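Local coordinates for protein lysin (Enterococcus phage IMEEF1, PDB 6IST) that probably degrades the peptidoglycan of enterococcal cell walls as a phage endolysin with a calcium-binding CHAP domain, at residues S68-I72 / G98-F104; M168-Y172 / A202-I206. The contacts are given in a common frame with arbitrary orientation. Residue numbers count along the deposited sequence, not the author numbering.

Contact 1: residues S68-I72 / G98-F104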
ATOM      1  N   SER C  68     -22.048 -28.711   1.799  1.00 27.38           N
ATOM      2  CA  SER C  68     -21.641 -29.870   2.586  1.00 23.11           C
ATOM      3  C   SER C  68     -20.393 -29.543   3.369  1.00 19.87           C
ATOM      4  O   SER C  68     -19.517 -28.868   2.848  1.00 19.79           O
ATOM      5  CB  SER C  68     -21.289 -31.005   1.606  1.00 25.62           C
ATOM      6  OG  SER C  68     -20.721 -32.078   2.323  1.00 25.00           O
ATOM      7  N   SER C  69     -20.260 -30.122   4.562  1.00 19.92           N
ATOM      8  CA  SER C  69     -19.144 -29.930   5.430  1.00 20.35           C
ATOM      9  C   SER C  69     -17.901 -30.449   4.818  1.00 22.74           C
ATOM     10  O   SER C  69     -16.819 -29.989   5.108  1.00 22.32           O
ATOM     11  CB  SER C  69     -19.391 -30.620   6.758  1.00 22.59           C
ATOM     12  OG  SER C  69     -19.657 -32.006   6.552  1.00 27.04           O
ATOM     13  N   THR C  70     -18.046 -31.420   3.920  1.00 23.56           N
ATOM     14  CA  THR C  70     -16.870 -31.980   3.305  1.00 23.40           C
ATOM     15  C   THR C  70     -16.175 -31.024   2.370  1.00 24.76           C
ATOM     16  O   THR C  70     -15.088 -31.308   1.987  1.00 22.22           O
ATOM     17  CB  THR C  70     -17.141 -33.312   2.567  1.00 25.06           C
ATOM     18  OG1 THR C  70     -18.014 -33.075   1.454  1.00 26.49           O
ATOM     19  CG2 THR C  70     -17.807 -34.347   3.505  1.00 27.53           C
ATOM     20  N   GLN C  71     -16.780 -29.895   2.003  1.00 22.75           N
ATOM     21  CA  GLN C  71     -16.114 -28.899   1.234  1.00 21.91           C
ATOM     22  C   GLN C  71     -15.174 -27.971   2.083  1.00 22.24           C
ATOM     23  O   GLN C  71     -14.503 -27.150   1.507  1.00 23.90           O
ATOM     24  CB  GLN C  71     -17.158 -28.003   0.515  1.00 23.86           C
ATOM     25  CG  GLN C  71     -18.097 -28.734  -0.435  1.00 25.58           C
ATOM     26  CD  GLN C  71     -19.175 -27.802  -0.982  1.00 25.76           C
ATOM     27  OE1 GLN C  71     -20.237 -27.708  -0.415  1.00 27.07           O
ATOM     28  NE2 GLN C  71     -18.853 -27.041  -2.023  1.00 28.32           N
ATOM     29  N   ILE C  72     -15.232 -28.040   3.420  1.00 22.40           N
ATOM     30  CA  ILE C  72     -14.542 -27.128   4.321  1.00 21.27           C
ATOM     31  C   ILE C  72     -13.141 -27.683   4.446  1.00 24.28           C
ATOM     32  O   ILE C  72     -12.973 -28.914   4.617  1.00 23.87           O
ATOM     33  CB  ILE C  72     -15.180 -27.037   5.715  1.00 20.09           C
ATOM     34  CG1 ILE C  72     -16.549 -26.344   5.559  1.00 21.52           C
ATOM     35  CG2 ILE C  72     -14.347 -26.217   6.687  1.00 23.35           C
ATOM     36  CD1 ILE C  72     -17.489 -26.573   6.730  1.00 24.82           C
ATOM     37  N   GLY C  98     -13.544 -30.338   7.010  1.00 19.06           N
ATOM     38  CA  GLY C  98     -14.834 -30.731   7.441  1.00 19.91           C
ATOM     39  C   GLY C  98     -14.996 -32.226   7.406  1.00 23.82           C
ATOM     40  O   GLY C  98     -14.279 -32.904   6.708  1.00 22.32           O
ATOM     41  N   ARG C  99     -15.856 -32.726   8.259  1.00 25.18           N
ATOM     42  CA  ARG C  99     -16.018 -34.181   8.379  1.00 29.42           C
ATOM     43  C   ARG C  99     -17.187 -34.769   7.564  1.00 30.25           C
ATOM     44  O   ARG C  99     -18.110 -34.095   7.144  1.00 28.64           O
ATOM     45  CB  ARG C  99     -16.162 -34.522   9.859  1.00 29.66           C
ATOM     46  CG  ARG C  99     -14.936 -34.195  10.692  1.00 34.37           C
ATOM     47  CD  ARG C  99     -15.342 -34.150  12.155  1.00 37.12           C
ATOM     48  NE  ARG C  99     -14.271 -33.689  13.024  1.00 41.69           N
ATOM     49  CZ  ARG C  99     -14.248 -33.868  14.347  1.00 40.50           C
ATOM     50  NH1 ARG C  99     -15.226 -34.518  14.989  1.00 41.82           N
ATOM     51  NH2 ARG C  99     -13.224 -33.393  15.031  1.00 40.67           N
ATOM     52  N   ALA C 100     -17.110 -36.071   7.311  1.00 28.13           N
ATOM     53  CA  ALA C 100     -18.081 -36.778   6.502  1.00 29.20           C
ATOM     54  C   ALA C 100     -19.492 -36.822   7.111  1.00 28.27           C
ATOM     55  O   ALA C 100     -20.460 -36.912   6.393  1.00 31.06           O
ATOM     56  CB  ALA C 100     -17.563 -38.202   6.230  1.00 27.53           C
ATOM     57  N   ASP C 101     -19.590 -36.734   8.431  1.00 31.37           N
ATOM     58  CA  ASP C 101     -20.881 -36.762   9.141  1.00 30.64           C
ATOM     59  C   ASP C 101     -21.621 -35.402   9.158  1.00 31.56           C
ATOM     60  O   ASP C 101     -22.556 -35.203   9.945  1.00 31.84           O
ATOM     61  CB  ASP C 101     -20.655 -37.278  10.565  1.00 34.77           C
ATOM     62  CG  ASP C 101     -19.849 -36.280  11.455  1.00 43.34           C
ATOM     63  OD1 ASP C 101     -19.357 -35.230  10.943  1.00 37.89           O
ATOM     64  OD2 ASP C 101     -19.680 -36.557  12.662  1.00 43.84           O
ATOM     65  N   GLY C 102     -21.220 -34.453   8.309  1.00 26.89           N
ATOM     66  CA  GLY C 102     -21.869 -33.156   8.310  1.00 26.56           C
ATOM     67  C   GLY C 102     -21.408 -32.141   9.384  1.00 26.18           C
ATOM     68  O   GLY C 102     -22.124 -31.137   9.655  1.00 30.22           O
ATOM     69  N   THR C 103     -20.304 -32.405  10.058  1.00 21.59           N
ATOM     70  CA  THR C 103     -19.795 -31.485  11.071  1.00 28.28           C
ATOM     71  C   THR C 103     -18.427 -30.960  10.708  1.00 23.95           C
ATOM     72  O   THR C 103     -17.777 -31.411   9.728  1.00 22.05           O
ATOM     73  CB  THR C 103     -19.763 -32.133  12.477  1.00 30.55           C
ATOM     74  OG1 THR C 103     -18.769 -33.160  12.503  1.00 27.59           O
ATOM     75  CG2 THR C 103     -21.121 -32.737  12.848  1.00 33.70           C
ATOM     76  N   PHE C 104     -18.010 -29.933  11.444  1.00 22.19           N
ATOM     77  CA  PHE C 104     -16.702 -29.383  11.327  1.00 23.13           C
ATOM     78  C   PHE C 104     -16.286 -28.690  12.635  1.00 22.17           C
ATOM     79  O   PHE C 104     -17.113 -28.436  13.520  1.00 19.69           O
ATOM     80  CB  PHE C 104     -16.652 -28.413  10.116  1.00 19.63           C
ATOM     81  CG  PHE C 104     -17.491 -27.153  10.283  1.00 17.56           C
ATOM     82  CD1 PHE C 104     -18.818 -27.126   9.862  1.00 19.86           C
ATOM     83  CD2 PHE C 104     -16.947 -26.038  10.776  1.00 18.56           C
ATOM     84  CE1 PHE C 104     -19.608 -26.012  10.009  1.00 19.86           C
ATOM     85  CE2 PHE C 104     -17.728 -24.897  10.972  1.00 17.71           C
ATOM     86  CZ  PHE C 104     -19.033 -24.884  10.540  1.00 18.60           C
TER

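Contact 2: residues M168-Y172 / A202-I206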
ATOM      1  N   MET C 168       2.688   1.641  -4.575  1.00 30.92           N
ATOM      2  CA  MET C 168       1.708   1.039  -5.462  1.00 30.77           C
ATOM      3  C   MET C 168       0.870   0.128  -4.558  1.00 29.01           C
ATOM      4  O   MET C 168       1.452  -0.735  -3.909  1.00 27.80           O
ATOM      5  CB  MET C 168       2.430   0.175  -6.489  1.00 32.77           C
ATOM      6  CG  MET C 168       1.945   0.188  -7.897  1.00 36.91           C
ATOM      7  SD  MET C 168       2.970  -0.942  -8.891  1.00 26.80           S
ATOM      8  CE  MET C 168       4.210   0.231  -9.353  1.00 34.93           C
ATOM      9  N   PHE C 169      -0.450   0.315  -4.494  1.00 23.47           N
ATOM     10  CA  PHE C 169      -1.329  -0.569  -3.729  1.00 20.76           C
ATOM     11  C   PHE C 169      -2.789  -0.339  -4.155  1.00 20.78           C
ATOM     12  O   PHE C 169      -3.063   0.587  -4.905  1.00 19.02           O
ATOM     13  CB  PHE C 169      -1.186  -0.354  -2.257  1.00 21.11           C
ATOM     14  CG  PHE C 169      -1.432   1.055  -1.802  1.00 20.20           C
ATOM     15  CD1 PHE C 169      -2.679   1.434  -1.445  1.00 21.00           C
ATOM     16  CD2 PHE C 169      -0.373   1.966  -1.685  1.00 23.08           C
ATOM     17  CE1 PHE C 169      -2.904   2.709  -0.979  1.00 23.11           C
ATOM     18  CE2 PHE C 169      -0.589   3.282  -1.244  1.00 23.70           C
ATOM     19  CZ  PHE C 169      -1.878   3.627  -0.878  1.00 24.91           C
ATOM     20  N   ILE C 170      -3.693  -1.206  -3.694  1.00 19.81           N
ATOM     21  CA  ILE C 170      -5.137  -1.056  -3.945  1.00 18.55           C
ATOM     22  C   ILE C 170      -5.791  -0.819  -2.647  1.00 18.75           C
ATOM     23  O   ILE C 170      -5.388  -1.391  -1.640  1.00 19.06           O
ATOM     24  CB  ILE C 170      -5.699  -2.374  -4.550  1.00 20.80           C
ATOM     25  CG1 ILE C 170      -5.280  -2.494  -6.030  1.00 22.05           C
ATOM     26  CG2 ILE C 170      -7.240  -2.474  -4.433  1.00 22.55           C
ATOM     27  CD1 ILE C 170      -5.529  -3.816  -6.686  1.00 24.70           C
ATOM     28  N   TYR C 171      -6.867  -0.048  -2.667  1.00 17.26           N
ATOM     29  CA  TYR C 171      -7.713   0.164  -1.520  1.00 18.59           C
ATOM     30  C   TYR C 171      -9.116   0.129  -2.010  1.00 18.31           C
ATOM     31  O   TYR C 171      -9.376   0.304  -3.228  1.00 17.55           O
ATOM     32  CB  TYR C 171      -7.398   1.432  -0.707  1.00 18.09           C
ATOM     33  CG  TYR C 171      -7.688   2.718  -1.409  1.00 22.81           C
ATOM     34  CD1 TYR C 171      -8.979   3.261  -1.398  1.00 23.13           C
ATOM     35  CD2 TYR C 171      -6.693   3.369  -2.125  1.00 23.66           C
ATOM     36  CE1 TYR C 171      -9.256   4.416  -2.087  1.00 23.37           C
ATOM     37  CE2 TYR C 171      -6.961   4.560  -2.788  1.00 23.30           C
ATOM     38  CZ  TYR C 171      -8.236   5.075  -2.768  1.00 23.06           C
ATOM     39  OH  TYR C 171      -8.478   6.261  -3.507  1.00 24.62           O
ATOM     40  N   TYR C 172     -10.031  -0.147  -1.089  1.00 17.50           N
ATOM     41  CA  TYR C 172     -11.435  -0.163  -1.451  1.00 17.05           C
ATOM     42  C   TYR C 172     -12.083   0.973  -0.797  1.00 17.13           C
ATOM     43  O   TYR C 172     -11.754   1.362   0.294  1.00 19.51           O
ATOM     44  CB  TYR C 172     -12.192  -1.407  -1.068  1.00 18.21           C
ATOM     45  CG  TYR C 172     -11.633  -2.710  -1.502  1.00 18.08           C
ATOM     46  CD1 TYR C 172     -10.826  -2.847  -2.612  1.00 20.06           C
ATOM     47  CD2 TYR C 172     -11.983  -3.849  -0.834  1.00 20.75           C
ATOM     48  CE1 TYR C 172     -10.330  -4.107  -3.006  1.00 20.49           C
ATOM     49  CE2 TYR C 172     -11.510  -5.104  -1.229  1.00 22.07           C
ATOM     50  CZ  TYR C 172     -10.713  -5.235  -2.317  1.00 22.50           C
ATOM     51  OH  TYR C 172     -10.244  -6.506  -2.677  1.00 24.47           O
ATOM     52  N   ALA C 202      -3.875  -4.409 -12.280  1.00 20.93           N
ATOM     53  CA  ALA C 202      -3.256  -3.669 -11.195  1.00 23.26           C
ATOM     54  C   ALA C 202      -2.597  -4.619 -10.232  1.00 22.91           C
ATOM     55  O   ALA C 202      -1.455  -4.351  -9.831  1.00 22.59           O
ATOM     56  CB  ALA C 202      -4.251  -2.778 -10.472  1.00 22.09           C
ATOM     57  N   ASN C 203      -3.225  -5.769  -9.914  1.00 21.93           N
ATOM     58  CA  ASN C 203      -2.526  -6.741  -9.063  1.00 22.16           C
ATOM     59  C   ASN C 203      -1.260  -7.322  -9.700  1.00 22.36           C
ATOM     60  O   ASN C 203      -0.268  -7.663  -8.990  1.00 22.18           O
ATOM     61  CB  ASN C 203      -3.446  -7.844  -8.532  1.00 26.25           C
ATOM     62  CG  ASN C 203      -4.208  -7.360  -7.302  1.00 26.98           C
ATOM     63  OD1 ASN C 203      -3.594  -6.859  -6.336  1.00 29.98           O
ATOM     64  ND2 ASN C 203      -5.491  -7.466  -7.333  1.00 26.89           N
ATOM     65  N   ASP C 204      -1.274  -7.436 -11.002  1.00 24.46           N
ATOM     66  CA  ASP C 204      -0.070  -7.898 -11.707  1.00 25.45           C
ATOM     67  C   ASP C 204       1.037  -6.877 -11.607  1.00 26.32           C
ATOM     68  O   ASP C 204       2.191  -7.255 -11.410  1.00 25.11           O
ATOM     69  CB  ASP C 204      -0.368  -8.217 -13.152  1.00 32.55           C
ATOM     70  CG  ASP C 204      -1.195  -9.499 -13.309  1.00 38.29           C
ATOM     71  OD1 ASP C 204      -1.295 -10.297 -12.328  1.00 44.68           O
ATOM     72  OD2 ASP C 204      -1.744  -9.698 -14.420  1.00 45.49           O
ATOM     73  N   LEU C 205       0.707  -5.590 -11.740  1.00 21.99           N
ATOM     74  CA  LEU C 205       1.684  -4.533 -11.521  1.00 22.82           C
ATOM     75  C   LEU C 205       2.283  -4.606 -10.110  1.00 20.94           C
ATOM     76  O   LEU C 205       3.526  -4.606  -9.930  1.00 22.50           O
ATOM     77  CB  LEU C 205       1.069  -3.167 -11.767  1.00 21.39           C
ATOM     78  CG  LEU C 205       0.656  -2.804 -13.196  1.00 22.25           C
ATOM     79  CD1 LEU C 205      -0.021  -1.459 -13.193  1.00 23.33           C
ATOM     80  CD2 LEU C 205       1.865  -2.733 -14.043  1.00 25.68           C
ATOM     81  N   ILE C 206       1.394  -4.710  -9.109  1.00 20.79           N
ATOM     82  CA  ILE C 206       1.820  -4.876  -7.743  1.00 21.60           C
ATOM     83  C   ILE C 206       2.815  -5.979  -7.566  1.00 24.21           C
ATOM     84  O   ILE C 206       3.852  -5.783  -6.861  1.00 25.47           O
ATOM     85  CB  ILE C 206       0.616  -5.020  -6.815  1.00 23.14           C
ATOM     86  CG1 ILE C 206      -0.047  -3.648  -6.747  1.00 24.25           C
ATOM     87  CG2 ILE C 206       1.042  -5.462  -5.403  1.00 27.66           C
ATOM     88  CD1 ILE C 206      -1.435  -3.658  -6.070  1.00 21.53           C
TER

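Contact 1: residues S68-I72 / G98-F104
S69 supplies the side-chain hydrogen bond of this contact. Its chi1 is p (57°), which brings OG to the turn of the other segment. There S69 OG donates a hydrogen bond to R99 O at 2.7 Å, and it also lies 3.1 Å from G102 CA. R99 to G102 form a type I beta turn. G102 sits at phi 82°, where a CB would jam against the preceding carbonyl. D101, also p, folds its carboxylate back: OD1 accepts from T103 N (3.1 Å), an Asx turn, and from T103 OG1 (2.7 Å). The backbones meet at G98, whose N donates to I72 O at 2.8 Å. G98 CA makes a CA-H...O contact with S69 O at 3.2 Å; a CB on G98 would clash with that oxygen. Apart from these polar contacts, I72 (m, t) sets CD1 over one face of the F104 ring, 3.8 Å from its centroid, a CH-pi contact. M78 of strand 77-80 touches both. The contact joins the 3-10 turn of 69-71 to the turn and strand residues of 98-104 in the CHAP domain. G98 and its bond to I72 O imply close approach of main chains, beside an apolar contact between buried I72 and F104.

Contact 2: residues M168-Y172 / A202-I206
M168 leads into the strand and points its CB toward the helix. Its SD lies 3.8 Å from L205 O and 4.1 Å from L205 CB. M168 CG is 4.5 Å from I206 CG1. The thioether therefore lies along the helix backbone at 205-206. F169 turns its CB away from the helix, and its ring stacks on an aromatic ring of a neighbouring subunit. Its backbone still meets the helix: F169 CA is 3.9 Å from I206 CD1. This is alpha/beta packing, with helix 196-208 lying against one face of the mixed sheet that contains strand 169-174. The short axes approach to 8.9 Å and their N-to-C directions make 138°, so the helix runs obliquely back along the strand. I170 points toward the helix and meets two residues one turn apart. I170 CG1 is 4.0 Å from I206 CD1, and I170 CD1 is 4.1 Å from A202 CB. A202 and I206 are linked by the 3.0 Å bond from I206 N to A202 O. N203 borders the same place, with OD1 3.6 Å from I170 CD1. Y171 is out of reach of the helix segment; it packs on L225 of helix 223-231, and its ring meets W183. Y172 is also beyond the helix segment, with its side chain touching V215 and T217 of strand 215-219.

How the contacts relate
The two contacts hold different elements and do not touch. Their centres are 35 Å apart, on opposite sides of the chain's centre, and the nearest atoms are about 21 Å apart. Contact 1 joins a loop to the turn that leads into strand 103-108, an inner strand of the antiparallel sheet in the CHAP domain. Contact 2 joins a helix to the mixed sheet further along the chain. Both are partly buried, but contact 1 includes exposed residues and contact 2 has none among those that touch. Contact 1 mixes hydrogen bonds with one apolar pair. Contact 2 is mainly apolar side-chain packing. Neighbouring subunits reach contact 2, whereas none touches the segments of contact 1.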